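Atg5 (Kluyveromyces marxianus, PDB 3VQI) acts in autophagic vesicle formation and cytoplasm-to-vacuole transport, and is the protein to which Atg12 is joined in the autophagy-essential Atg12-Atg5 conjugate. Local coordinates at residues L7-V11 with Y259-A263; V18-V22 with L33-S37; V22-V28 with L59-V65; D168-F172 with F184-K190. All blocks are in the same frame, centred on the assembly; numbering follows the deposited sequence.

Contact 1: residues L7-V11 with Y259-A263; sequences LRERV and YDIFA
The carboxylate of Asp-260 forms a salt bridge with the guanidinium of Arg-8, OD2 facing NH2; the modelled separation of 2.4 Å is improbably short, so the pairing is clear but its length doubtful. The bridge belongs to a helix-helix contact near the protein surface, where the N-terminal helix 6-12 packs against the end of helix 255-262 of the ubiquitin-like UblB domain. CG of Arg-8 is anti to the carbonyl carbon (chi1 -63°) and the chain then runs extended from CG to NE, carrying the charge across to the other helix. The guanidinium and carboxylate planes are turned 67° apart, so they do not meet as a flat two-pronged pair, and the backbone O of Asp-260 lies over one guanidinium face. Arg-8 also packs on Arg-181 and Met-185 of helix 181-189. Beside the charges the contact is apolar. Leu-7 lays its CB 3.7 Å from CD1 of Ile-261, the two side chains crossing at a slant. Deeper in, Val-11 approaches the buried ring of Phe-262 in the ring plane, at its edge: CG2 stands 3.7 Å from CE1 and 3.8 Å from CD1.

Contact 2: residues V18-V22 with L33-S37; sequences VEVVV and LADKS
The backbones of Val-22 and Lys-36 are joined by one hydrogen bond, Val-22 N to Lys-36 O at 3.1 Å, nearly straight at 157° and in the carbonyl plane, where the loop 33-37 leads into strand 37-43 beside strand 15-22 of the UblA domain. Two CA-H...O contacts flank it: Val-21 CA gives to the same Lys-36 O, and Ser-37 CA to Val-20 O, each at 3.3 Å. The edge strand 37-43 runs antiparallel to strand 15-22, as the first two strands of a ubiquitin-like fold do. Val-21 is the apolar centre. Its CG1 lies alongside the extended methylene chain of Lys-36, closest at CG (3.8 Å), and CD1 of the exposed Leu-33 reaches the same methyl at 4.1 Å. Val-21 CG2 meets Ser-37 OG at 3.4 Å. With OG anti to the carbonyl carbon (chi1 -69°), the Ser-37 hydroxyl turns back to donate to Leu-33 O at 3.0 Å, coming from 42° above that carbonyl plane. Replacing Ser-37 by an alanine would probably cost Leu-33 O the hydroxyl bond, the weak one from Lys-36 N remaining, and leave the turn less firmly held. A bound sulfate, probably from the crystallisation liquor, lies about 5 Å from the Ser-37 side chain. The chemistry is thus divided: main-chain polar groups align the entering strand, a hydroxyl ties its turn together, and lysine methylenes shield a valine.

Contact 3: residues V22-V28 with L59-V65; sequences VSDAIVV and LADTIKV
Ile-63 packs its CD1 against both methyls of Val-22, 3.3 Å from CG2 and 3.8 Å from CG1, in the buried part of this contact between two UblA loops. Its CB points away from the other loop, but the bend at chi2 (56°) folds CD1 back onto the valine, where Leu-59 CD1 also arrives, 3.8 Å from Val-22 CG2. Ile-26 lies side by side with Ile-63, Ile-26 CD1 being 4.0 Å from Ile-63 CG1, and both residues pack on Trp-74 of strand 74-78. At about a right angle to Ile-26, Val-65 presses CG2 against its CB. A single backbone bridge pairs Val-27 with Ile-63: Val-28 N donates to Thr-62 O at 2.9 Å, and Lys-64 N to Ile-26 O, whose position is less sure. The Thr-62 hydroxyl is engaged elsewhere, by Asp-35 O. The exposed side is looser. There Lys-64, fully extended beyond CG, trails across the carbonyls of 25-27, its CE 3.4 Å from Ala-25 O, while its CB rests 3.5 Å from Val-28 CG1. Cohesion here therefore comes from branched aliphatic side chains inside and main-chain hydrogen bonds between the loops, with the lysine contributing chiefly its methylenes.

Contact 4: residues D168-F172 with F184-K190; sequences DFENF and FMAVRSK
Helices 166-178 and 181-189, consecutive in the chain, pack against each other in the alpha-helical bundle region, the axes of segments 168-172 and 184-189 passing 9.3 Å apart at a crossing angle of -131°. Phe-172 fills the space between them. CG of Phe-172 stands anti to the backbone N, which carries the ring across to the second helix, where Val-187 and Phe-184 receive it. Val-187 CG1 sits over one face of that ring, 4.1 Å from its centroid, in a CH-pi contact. The Phe-184 ring is almost parallel to it (21°) but slid so far aside that the two hardly overlap, with centroids 5.1 Å apart. Trp-143 and Trp-147 also meet Phe-172, making this an aromatic core. Val-187 CG2 also touches the backbone O of Asp-168, one turn before Phe-172, at 3.4 Å. The Asp-168 carboxylate pairs with Lys-190, just past the end of the second helix. An alanine in place of Asp-168 would probably leave the Lys-190 ammonium without this counter-charge and its extended chain freer to move. Lys-190 NZ meets Asp-168 OD2 on its syn side, 3.3 Å away and 30° out of the carboxylate plane.

How the contacts relate
Contacts 2 and 3 form one continuous patch of the UblA domain, their centres 10 Å apart: they share Val-22, their segments alternate along the chain, and Asp-35 O probably accepts a hydrogen bond from Thr-62 OG1 at 3.1 Å. Contacts 1 and 4 are neighbours at the other end of the molecule, centres 16 Å apart, touching where Arg-8 NH1 packs 3.9 Å from Met-185 CE; the N-terminal helix thus links UblB to the helical bundle. Contact 1 encloses all the others along the chain. Contacts 3 and 4 lie on opposite sides of the chain's centre, about 28 Å apart at their nearest atoms. The sulfate lies beside contact 2.

Contact 1: residues L7-V11 with Y259-A263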
loop_
_atom_site.group_PDB
_atom_site.type_symbol
_atom_site.label_atom_id
_atom_site.label_comp_id
_atom_site.label_asym_id
_atom_site.label_seq_id
_atom_site.Cartn_x
_atom_site.Cartn_y
_atom_site.Cartn_z
ATOM N N LEU A 7 11.509 13.238 9.418
ATOM C CA LEU A 7 10.877 12.650 8.241
ATOM C C LEU A 7 10.160 11.345 8.546
ATOM O O LEU A 7 8.945 11.240 8.376
ATOM C CB LEU A 7 11.915 12.399 7.148
ATOM C CG LEU A 7 12.490 13.640 6.474
ATOM C CD1 LEU A 7 13.534 13.223 5.453
ATOM C CD2 LEU A 7 11.363 14.431 5.813
ATOM N N ARG A 8 10.920 10.354 9.000
ATOM C CA ARG A 8 10.361 9.049 9.307
ATOM C C ARG A 8 9.050 9.113 10.082
ATOM O O ARG A 8 8.217 8.213 9.985
ATOM C CB ARG A 8 11.386 8.214 10.065
ATOM C CG ARG A 8 12.614 7.928 9.250
ATOM C CD ARG A 8 13.568 7.062 10.014
ATOM N NE ARG A 8 14.812 6.907 9.278
ATOM C CZ ARG A 8 15.862 6.233 9.726
ATOM N NH1 ARG A 8 15.823 5.643 10.915
ATOM N NH2 ARG A 8 16.959 6.160 8.986
ATOM N N GLU A 9 8.863 10.177 10.851
ATOM C CA GLU A 9 7.630 10.330 11.610
ATOM C C GLU A 9 6.500 10.762 10.686
ATOM O O GLU A 9 5.434 10.146 10.672
ATOM C CB GLU A 9 7.826 11.363 12.714
ATOM C CG GLU A 9 7.842 10.771 14.112
ATOM C CD GLU A 9 6.519 10.942 14.815
ATOM O OE1 GLU A 9 5.814 9.927 15.032
ATOM O OE2 GLU A 9 6.184 12.104 15.138
ATOM N N ARG A 10 6.737 11.821 9.914
ATOM C CA ARG A 10 5.742 12.327 8.974
ATOM C C ARG A 10 5.242 11.203 8.073
ATOM O O ARG A 10 4.043 11.098 7.809
ATOM C CB ARG A 10 6.337 13.437 8.104
ATOM C CG ARG A 10 6.536 14.758 8.808
ATOM C CD ARG A 10 7.957 15.250 8.635
ATOM N NE ARG A 10 8.124 16.594 9.172
ATOM C CZ ARG A 10 9.300 17.193 9.332
ATOM N NH1 ARG A 10 10.417 16.558 8.995
ATOM N NH2 ARG A 10 9.358 18.422 9.830
ATOM N N VAL A 11 6.172 10.378 7.597
ATOM C CA VAL A 11 5.844 9.263 6.723
ATOM C C VAL A 11 4.934 8.259 7.434
ATOM O O VAL A 11 3.863 7.905 6.934
ATOM C CB VAL A 11 7.128 8.560 6.234
ATOM C CG1 VAL A 11 6.785 7.297 5.482
ATOM C CG2 VAL A 11 7.913 9.499 5.330
ATOM N N TYR A 259 15.415 4.197 0.473
ATOM C CA TYR A 259 14.836 2.988 1.038
ATOM C C TYR A 259 14.816 3.046 2.560
ATOM O O TYR A 259 13.798 2.761 3.193
ATOM C CB TYR A 259 15.625 1.745 0.619
ATOM C CG TYR A 259 15.033 0.484 1.200
ATOM C CD1 TYR A 259 14.077 -0.249 0.498
ATOM C CD2 TYR A 259 15.353 0.076 2.493
ATOM C CE1 TYR A 259 13.445 -1.354 1.071
ATOM C CE2 TYR A 259 14.725 -1.026 3.077
ATOM C CZ TYR A 259 13.773 -1.732 2.360
ATOM O OH TYR A 259 13.141 -2.804 2.941
ATOM N N ASP A 260 15.958 3.402 3.139
ATOM C CA ASP A 260 16.111 3.483 4.589
ATOM C C ASP A 260 15.089 4.419 5.241
ATOM O O ASP A 260 14.740 4.254 6.410
ATOM C CB ASP A 260 17.534 3.944 4.926
ATOM C CG ASP A 260 17.842 3.849 6.404
ATOM O OD1 ASP A 260 18.115 2.729 6.887
ATOM O OD2 ASP A 260 17.800 4.895 7.081
ATOM N N ILE A 261 14.606 5.394 4.481
ATOM C CA ILE A 261 13.642 6.355 5.005
ATOM C C ILE A 261 12.212 6.263 4.451
ATOM O O ILE A 261 11.259 6.619 5.150
ATOM C CB ILE A 261 14.139 7.805 4.770
ATOM C CG1 ILE A 261 12.971 8.790 4.896
ATOM C CG2 ILE A 261 14.788 7.916 3.402
ATOM C CD1 ILE A 261 13.300 10.201 4.498
ATOM N N PHE A 262 12.054 5.779 3.219
ATOM C CA PHE A 262 10.732 5.734 2.601
ATOM C C PHE A 262 10.072 4.395 2.296
ATOM O O PHE A 262 8.980 4.373 1.728
ATOM C CB PHE A 262 10.750 6.560 1.318
ATOM C CG PHE A 262 10.994 8.020 1.538
ATOM C CD1 PHE A 262 10.313 8.708 2.537
ATOM C CD2 PHE A 262 11.865 8.727 0.710
ATOM C CE1 PHE A 262 10.492 10.084 2.705
ATOM C CE2 PHE A 262 12.051 10.100 0.868
ATOM C CZ PHE A 262 11.363 10.783 1.867
ATOM N N ALA A 263 10.715 3.288 2.648
ATOM C CA ALA A 263 10.123 1.979 2.398
ATOM C C ALA A 263 8.742 1.937 3.046
ATOM O O ALA A 263 8.534 2.502 4.122
ATOM C CB ALA A 263 10.999 0.883 2.970
#

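Contact 2: residues V18-V22 with L33-S37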
loop_
_atom_site.group_PDB
_atom_site.type_symbol
_atom_site.label_atom_id
_atom_site.label_comp_id
_atom_site.label_asym_id
_atom_site.label_seq_id
_atom_site.Cartn_x
_atom_site.Cartn_y
_atom_site.Cartn_z
ATOM N N VAL A 18 -9.974 10.764 1.616
ATOM C CA VAL A 18 -10.642 9.849 0.706
ATOM C C VAL A 18 -12.159 9.970 0.695
ATOM O O VAL A 18 -12.794 9.921 1.748
ATOM C CB VAL A 18 -10.280 8.378 1.074
ATOM C CG1 VAL A 18 -11.035 7.406 0.191
ATOM C CG2 VAL A 18 -8.785 8.167 0.964
ATOM N N GLU A 19 -12.742 10.130 -0.490
ATOM C CA GLU A 19 -14.189 10.191 -0.586
ATOM C C GLU A 19 -14.688 8.888 -1.197
ATOM O O GLU A 19 -14.344 8.537 -2.329
ATOM C CB GLU A 19 -14.663 11.370 -1.427
ATOM C CG GLU A 19 -16.191 11.403 -1.540
ATOM C CD GLU A 19 -16.749 12.768 -1.921
ATOM O OE1 GLU A 19 -17.999 12.904 -1.962
ATOM O OE2 GLU A 19 -15.947 13.700 -2.177
ATOM N N VAL A 20 -15.486 8.166 -0.425
ATOM C CA VAL A 20 -16.029 6.894 -0.861
ATOM C C VAL A 20 -17.509 7.041 -1.190
ATOM O O VAL A 20 -18.325 7.348 -0.317
ATOM C CB VAL A 20 -15.851 5.824 0.239
ATOM C CG1 VAL A 20 -16.385 4.491 -0.240
ATOM C CG2 VAL A 20 -14.381 5.718 0.613
ATOM N N VAL A 21 -17.850 6.819 -2.454
ATOM C CA VAL A 21 -19.229 6.928 -2.906
ATOM C C VAL A 21 -19.710 5.581 -3.421
ATOM O O VAL A 21 -18.968 4.889 -4.114
ATOM C CB VAL A 21 -19.355 7.938 -4.072
ATOM C CG1 VAL A 21 -20.826 8.210 -4.350
ATOM C CG2 VAL A 21 -18.574 9.227 -3.760
ATOM N N VAL A 22 -20.943 5.204 -3.095
ATOM C CA VAL A 22 -21.459 3.932 -3.587
ATOM C C VAL A 22 -21.507 3.989 -5.112
ATOM O O VAL A 22 -21.783 5.041 -5.683
ATOM C CB VAL A 22 -22.866 3.647 -3.072
ATOM C CG1 VAL A 22 -23.338 2.309 -3.614
ATOM C CG2 VAL A 22 -22.869 3.640 -1.553
ATOM N N LEU A 33 -26.394 12.512 -3.120
ATOM C CA LEU A 33 -24.959 12.275 -3.095
ATOM C C LEU A 33 -24.460 12.265 -1.651
ATOM O O LEU A 33 -23.701 11.383 -1.251
ATOM C CB LEU A 33 -24.227 13.364 -3.887
ATOM C CG LEU A 33 -22.701 13.389 -3.757
ATOM C CD1 LEU A 33 -22.144 12.045 -4.177
ATOM C CD2 LEU A 33 -22.111 14.506 -4.610
ATOM N N ALA A 34 -24.894 13.246 -0.871
ATOM C CA ALA A 34 -24.477 13.332 0.516
ATOM C C ALA A 34 -24.743 12.019 1.236
ATOM O O ALA A 34 -23.903 11.541 1.998
ATOM C CB ALA A 34 -25.208 14.470 1.214
ATOM N N ASP A 35 -25.904 11.429 0.987
ATOM C CA ASP A 35 -26.270 10.175 1.634
ATOM C C ASP A 35 -25.463 8.945 1.206
ATOM O O ASP A 35 -25.287 8.011 1.991
ATOM C CB ASP A 35 -27.761 9.892 1.416
ATOM C CG ASP A 35 -28.647 10.580 2.440
ATOM O OD1 ASP A 35 -28.605 11.829 2.533
ATOM O OD2 ASP A 35 -29.391 9.867 3.151
ATOM N N LYS A 36 -24.979 8.938 -0.033
ATOM C CA LYS A 36 -24.220 7.799 -0.541
ATOM C C LYS A 36 -22.713 8.043 -0.502
ATOM O O LYS A 36 -21.939 7.351 -1.160
ATOM C CB LYS A 36 -24.666 7.470 -1.970
ATOM C CG LYS A 36 -24.379 8.563 -2.983
ATOM C CD LYS A 36 -24.900 8.181 -4.355
ATOM C CE LYS A 36 -24.702 9.311 -5.361
ATOM N NZ LYS A 36 -25.307 8.978 -6.683
ATOM N N SER A 37 -22.305 9.030 0.280
ATOM C CA SER A 37 -20.897 9.353 0.405
ATOM C C SER A 37 -20.454 9.350 1.854
ATOM O O SER A 37 -21.271 9.302 2.768
ATOM C CB SER A 37 -20.608 10.731 -0.191
ATOM O OG SER A 37 -20.748 10.724 -1.597
#

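Contact 3: residues V22-V28 with L59-V65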
loop_
_atom_site.group_PDB
_atom_site.type_symbol
_atom_site.label_atom_id
_atom_site.label_comp_id
_atom_site.label_asym_id
_atom_site.label_seq_id
_atom_site.Cartn_x
_atom_site.Cartn_y
_atom_site.Cartn_z
ATOM N N VAL A 22 -20.943 5.204 -3.095
ATOM C CA VAL A 22 -21.459 3.932 -3.587
ATOM C C VAL A 22 -21.507 3.989 -5.112
ATOM O O VAL A 22 -21.783 5.041 -5.683
ATOM C CB VAL A 22 -22.866 3.647 -3.072
ATOM C CG1 VAL A 22 -23.338 2.309 -3.614
ATOM C CG2 VAL A 22 -22.869 3.640 -1.553
ATOM N N SER A 23 -21.217 2.871 -5.773
ATOM C CA SER A 23 -21.226 2.858 -7.229
ATOM C C SER A 23 -22.657 2.825 -7.739
ATOM O O SER A 23 -23.554 2.287 -7.082
ATOM C CB SER A 23 -20.454 1.656 -7.775
ATOM O OG SER A 23 -21.169 0.448 -7.588
ATOM N N ASP A 24 -22.862 3.408 -8.917
ATOM C CA ASP A 24 -24.187 3.469 -9.525
ATOM C C ASP A 24 -24.839 2.097 -9.588
ATOM O O ASP A 24 -26.027 1.952 -9.319
ATOM C CB ASP A 24 -24.086 4.064 -10.931
ATOM C CG ASP A 24 -23.252 5.340 -10.965
ATOM O OD1 ASP A 24 -23.517 6.258 -10.160
ATOM O OD2 ASP A 24 -22.328 5.426 -11.805
ATOM N N ALA A 25 -24.046 1.086 -9.917
ATOM C CA ALA A 25 -24.553 -0.274 -10.041
ATOM C C ALA A 25 -25.303 -0.841 -8.839
ATOM O O ALA A 25 -26.241 -1.616 -9.017
ATOM C CB ALA A 25 -23.416 -1.213 -10.417
ATOM N N ILE A 26 -24.914 -0.467 -7.624
ATOM C CA ILE A 26 -25.574 -1.041 -6.448
ATOM C C ILE A 26 -26.313 -0.078 -5.522
ATOM O O ILE A 26 -26.960 -0.513 -4.563
ATOM C CB ILE A 26 -24.565 -1.850 -5.582
ATOM C CG1 ILE A 26 -23.507 -0.907 -4.988
ATOM C CG2 ILE A 26 -23.903 -2.931 -6.422
ATOM C CD1 ILE A 26 -22.566 -1.571 -3.999
ATOM N N VAL A 27 -26.223 1.217 -5.795
ATOM C CA VAL A 27 -26.896 2.196 -4.953
ATOM C C VAL A 27 -28.416 2.124 -5.081
ATOM O O VAL A 27 -28.940 1.706 -6.115
ATOM C CB VAL A 27 -26.442 3.626 -5.302
ATOM C CG1 VAL A 27 -26.945 4.007 -6.684
ATOM C CG2 VAL A 27 -26.935 4.608 -4.256
ATOM N N VAL A 28 -29.122 2.524 -4.023
ATOM C CA VAL A 28 -30.582 2.533 -4.048
ATOM C C VAL A 28 -31.036 3.687 -4.942
ATOM O O VAL A 28 -30.491 4.796 -4.874
ATOM C CB VAL A 28 -31.189 2.729 -2.645
ATOM C CG1 VAL A 28 -30.899 1.519 -1.780
ATOM C CG2 VAL A 28 -30.636 3.985 -2.010
ATOM N N LEU A 59 -22.312 3.197 4.770
ATOM C CA LEU A 59 -23.171 3.322 3.595
ATOM C C LEU A 59 -24.148 2.176 3.407
ATOM O O LEU A 59 -24.850 2.133 2.402
ATOM C CB LEU A 59 -22.308 3.468 2.332
ATOM C CG LEU A 59 -21.159 4.482 2.418
ATOM C CD1 LEU A 59 -20.345 4.470 1.131
ATOM C CD2 LEU A 59 -21.715 5.878 2.691
ATOM N N ALA A 60 -24.206 1.255 4.366
ATOM C CA ALA A 60 -25.115 0.114 4.263
ATOM C C ALA A 60 -26.548 0.537 3.939
ATOM O O ALA A 60 -27.295 -0.208 3.300
ATOM C CB ALA A 60 -25.099 -0.685 5.547
ATOM N N ASP A 61 -26.921 1.733 4.378
ATOM C CA ASP A 61 -28.264 2.262 4.156
ATOM C C ASP A 61 -28.574 2.588 2.707
ATOM O O ASP A 61 -29.717 2.464 2.266
ATOM C CB ASP A 61 -28.470 3.528 4.992
ATOM C CG ASP A 61 -29.186 3.255 6.291
ATOM O OD1 ASP A 61 -29.292 2.062 6.667
ATOM O OD2 ASP A 61 -29.636 4.235 6.937
ATOM N N THR A 62 -27.551 3.008 1.978
ATOM C CA THR A 62 -27.697 3.397 0.587
ATOM C C THR A 62 -27.437 2.265 -0.389
ATOM O O THR A 62 -27.548 2.440 -1.599
ATOM C CB THR A 62 -26.756 4.567 0.284
ATOM O OG1 THR A 62 -27.101 5.667 1.140
ATOM C CG2 THR A 62 -26.873 5.008 -1.154
ATOM N N ILE A 63 -27.098 1.093 0.126
ATOM C CA ILE A 63 -26.833 -0.036 -0.753
ATOM C C ILE A 63 -28.121 -0.794 -1.017
ATOM O O ILE A 63 -28.742 -1.317 -0.091
ATOM C CB ILE A 63 -25.765 -0.984 -0.148
ATOM C CG1 ILE A 63 -24.361 -0.506 -0.530
ATOM C CG2 ILE A 63 -25.951 -2.392 -0.678
ATOM C CD1 ILE A 63 -24.044 0.916 -0.145
ATOM N N LYS A 64 -28.511 -0.855 -2.288
ATOM C CA LYS A 64 -29.743 -1.533 -2.684
ATOM C C LYS A 64 -29.586 -3.047 -2.738
ATOM O O LYS A 64 -30.524 -3.792 -2.456
ATOM C CB LYS A 64 -30.208 -1.033 -4.064
ATOM C CG LYS A 64 -29.495 -1.703 -5.256
ATOM C CD LYS A 64 -29.950 -1.144 -6.604
ATOM C CE LYS A 64 -29.395 -1.970 -7.769
ATOM N NZ LYS A 64 -29.827 -1.459 -9.110
ATOM N N VAL A 65 -28.393 -3.497 -3.103
ATOM C CA VAL A 65 -28.116 -4.924 -3.237
ATOM C C VAL A 65 -27.927 -5.603 -1.881
ATOM O O VAL A 65 -27.567 -4.957 -0.902
ATOM C CB VAL A 65 -26.846 -5.128 -4.124
ATOM C CG1 VAL A 65 -26.731 -6.573 -4.578
ATOM C CG2 VAL A 65 -26.913 -4.205 -5.339
#

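Contact 4: residues D168-F172 with F184-K190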
loop_
_atom_site.group_PDB
_atom_site.type_symbol
_atom_site.label_atom_id
_atom_site.label_comp_id
_atom_site.label_asym_id
_atom_site.label_seq_id
_atom_site.Cartn_x
_atom_site.Cartn_y
_atom_site.Cartn_z
ATOM N N ASP A 168 6.686 -11.810 18.875
ATOM C CA ASP A 168 7.546 -10.726 18.407
ATOM C C ASP A 168 7.087 -10.274 17.025
ATOM O O ASP A 168 7.157 -9.092 16.691
ATOM C CB ASP A 168 8.999 -11.202 18.371
ATOM C CG ASP A 168 9.982 -10.091 18.682
ATOM O OD1 ASP A 168 9.767 -9.368 19.680
ATOM O OD2 ASP A 168 10.975 -9.944 17.940
ATOM N N PHE A 169 6.624 -11.237 16.227
ATOM C CA PHE A 169 6.092 -10.966 14.896
ATOM C C PHE A 169 4.660 -10.443 15.012
ATOM O O PHE A 169 4.262 -9.514 14.298
ATOM C CB PHE A 169 6.099 -12.234 14.038
ATOM C CG PHE A 169 5.193 -12.149 12.840
ATOM C CD1 PHE A 169 3.865 -12.597 12.904
ATOM C CD2 PHE A 169 5.635 -11.537 11.674
ATOM C CE1 PHE A 169 2.996 -12.426 11.817
ATOM C CE2 PHE A 169 4.781 -11.361 10.589
ATOM C CZ PHE A 169 3.456 -11.806 10.660
ATOM N N GLU A 170 3.887 -11.065 15.906
ATOM C CA GLU A 170 2.485 -10.693 16.178
ATOM C C GLU A 170 2.488 -9.257 16.625
ATOM O O GLU A 170 1.582 -8.514 16.340
ATOM C CB GLU A 170 1.912 -11.566 17.310
ATOM C CG GLU A 170 0.371 -11.543 17.503
ATOM C CD GLU A 170 -0.377 -11.893 16.222
ATOM O OE1 GLU A 170 0.201 -12.635 15.392
ATOM O OE2 GLU A 170 -1.535 -11.437 16.028
ATOM N N ASN A 171 3.519 -8.901 17.373
ATOM C CA ASN A 171 3.697 -7.550 17.877
ATOM C C ASN A 171 4.037 -6.671 16.664
ATOM O O ASN A 171 3.711 -5.483 16.629
ATOM C CB ASN A 171 4.855 -7.506 18.898
ATOM C CG ASN A 171 4.850 -6.252 19.712
ATOM O OD1 ASN A 171 5.787 -5.969 20.449
ATOM N ND2 ASN A 171 3.771 -5.486 19.592
ATOM N N PHE A 172 4.712 -7.264 15.679
ATOM C CA PHE A 172 5.105 -6.555 14.450
ATOM C C PHE A 172 3.824 -6.172 13.712
ATOM O O PHE A 172 3.649 -5.034 13.286
ATOM C CB PHE A 172 5.979 -7.478 13.582
ATOM C CG PHE A 172 6.668 -6.787 12.438
ATOM C CD1 PHE A 172 7.114 -5.478 12.557
ATOM C CD2 PHE A 172 6.930 -7.479 11.258
ATOM C CE1 PHE A 172 7.806 -4.860 11.521
ATOM C CE2 PHE A 172 7.625 -6.866 10.210
ATOM C CZ PHE A 172 8.066 -5.555 10.347
ATOM N N PHE A 184 7.215 -0.984 15.761
ATOM C CA PHE A 184 7.423 -1.400 14.384
ATOM C C PHE A 184 8.914 -1.412 14.049
ATOM O O PHE A 184 9.454 -2.444 13.644
ATOM C CB PHE A 184 6.653 -0.468 13.430
ATOM C CG PHE A 184 6.864 -0.781 11.975
ATOM C CD1 PHE A 184 7.798 -0.067 11.226
ATOM C CD2 PHE A 184 6.171 -1.825 11.368
ATOM C CE1 PHE A 184 8.045 -0.388 9.898
ATOM C CE2 PHE A 184 6.405 -2.159 10.043
ATOM C CZ PHE A 184 7.347 -1.439 9.303
ATOM N N MET A 185 9.578 -0.272 14.227
ATOM C CA MET A 185 11.014 -0.170 13.945
ATOM C C MET A 185 11.801 -1.229 14.716
ATOM O O MET A 185 12.806 -1.744 14.236
ATOM C CB MET A 185 11.547 1.220 14.327
ATOM C CG MET A 185 10.945 2.375 13.543
ATOM S SD MET A 185 11.301 2.297 11.768
ATOM C CE MET A 185 12.924 3.126 11.708
ATOM N N ALA A 186 11.324 -1.550 15.913
ATOM C CA ALA A 186 11.977 -2.530 16.769
ATOM C C ALA A 186 12.200 -3.841 16.052
ATOM O O ALA A 186 13.338 -4.296 15.929
ATOM C CB ALA A 186 11.150 -2.762 18.026
ATOM N N VAL A 187 11.114 -4.448 15.581
ATOM C CA VAL A 187 11.200 -5.723 14.879
ATOM C C VAL A 187 11.796 -5.568 13.474
ATOM O O VAL A 187 12.458 -6.475 12.969
ATOM C CB VAL A 187 9.818 -6.392 14.790
ATOM C CG1 VAL A 187 9.943 -7.773 14.182
ATOM C CG2 VAL A 187 9.205 -6.480 16.177
ATOM N N ARG A 188 11.575 -4.418 12.847
ATOM C CA ARG A 188 12.129 -4.197 11.514
ATOM C C ARG A 188 13.643 -4.396 11.621
ATOM O O ARG A 188 14.278 -4.977 10.734
ATOM C CB ARG A 188 11.816 -2.779 11.025
ATOM C CG ARG A 188 12.138 -2.538 9.550
ATOM C CD ARG A 188 11.824 -1.103 9.114
ATOM N NE ARG A 188 13.030 -0.313 8.885
ATOM C CZ ARG A 188 13.936 -0.017 9.820
ATOM N NH1 ARG A 188 13.788 -0.438 11.074
ATOM N NH2 ARG A 188 15.009 0.696 9.497
ATOM N N SER A 189 14.206 -3.920 12.730
ATOM C CA SER A 189 15.640 -4.033 12.995
ATOM C C SER A 189 16.048 -5.493 13.124
ATOM O O SER A 189 17.036 -5.923 12.536
ATOM C CB SER A 189 16.003 -3.295 14.287
ATOM O OG SER A 189 15.735 -1.910 14.179
ATOM N N LYS A 190 15.285 -6.255 13.898
ATOM C CA LYS A 190 15.591 -7.668 14.081
ATOM C C LYS A 190 15.499 -8.434 12.756
ATOM O O LYS A 190 15.688 -9.653 12.716
ATOM C CB LYS A 190 14.643 -8.291 15.118
ATOM C CG LYS A 190 14.850 -7.796 16.549
ATOM C CD LYS A 190 14.000 -8.590 17.543
ATOM C CE LYS A 190 14.166 -8.076 18.966
ATOM N NZ LYS A 190 13.304 -8.807 19.940
#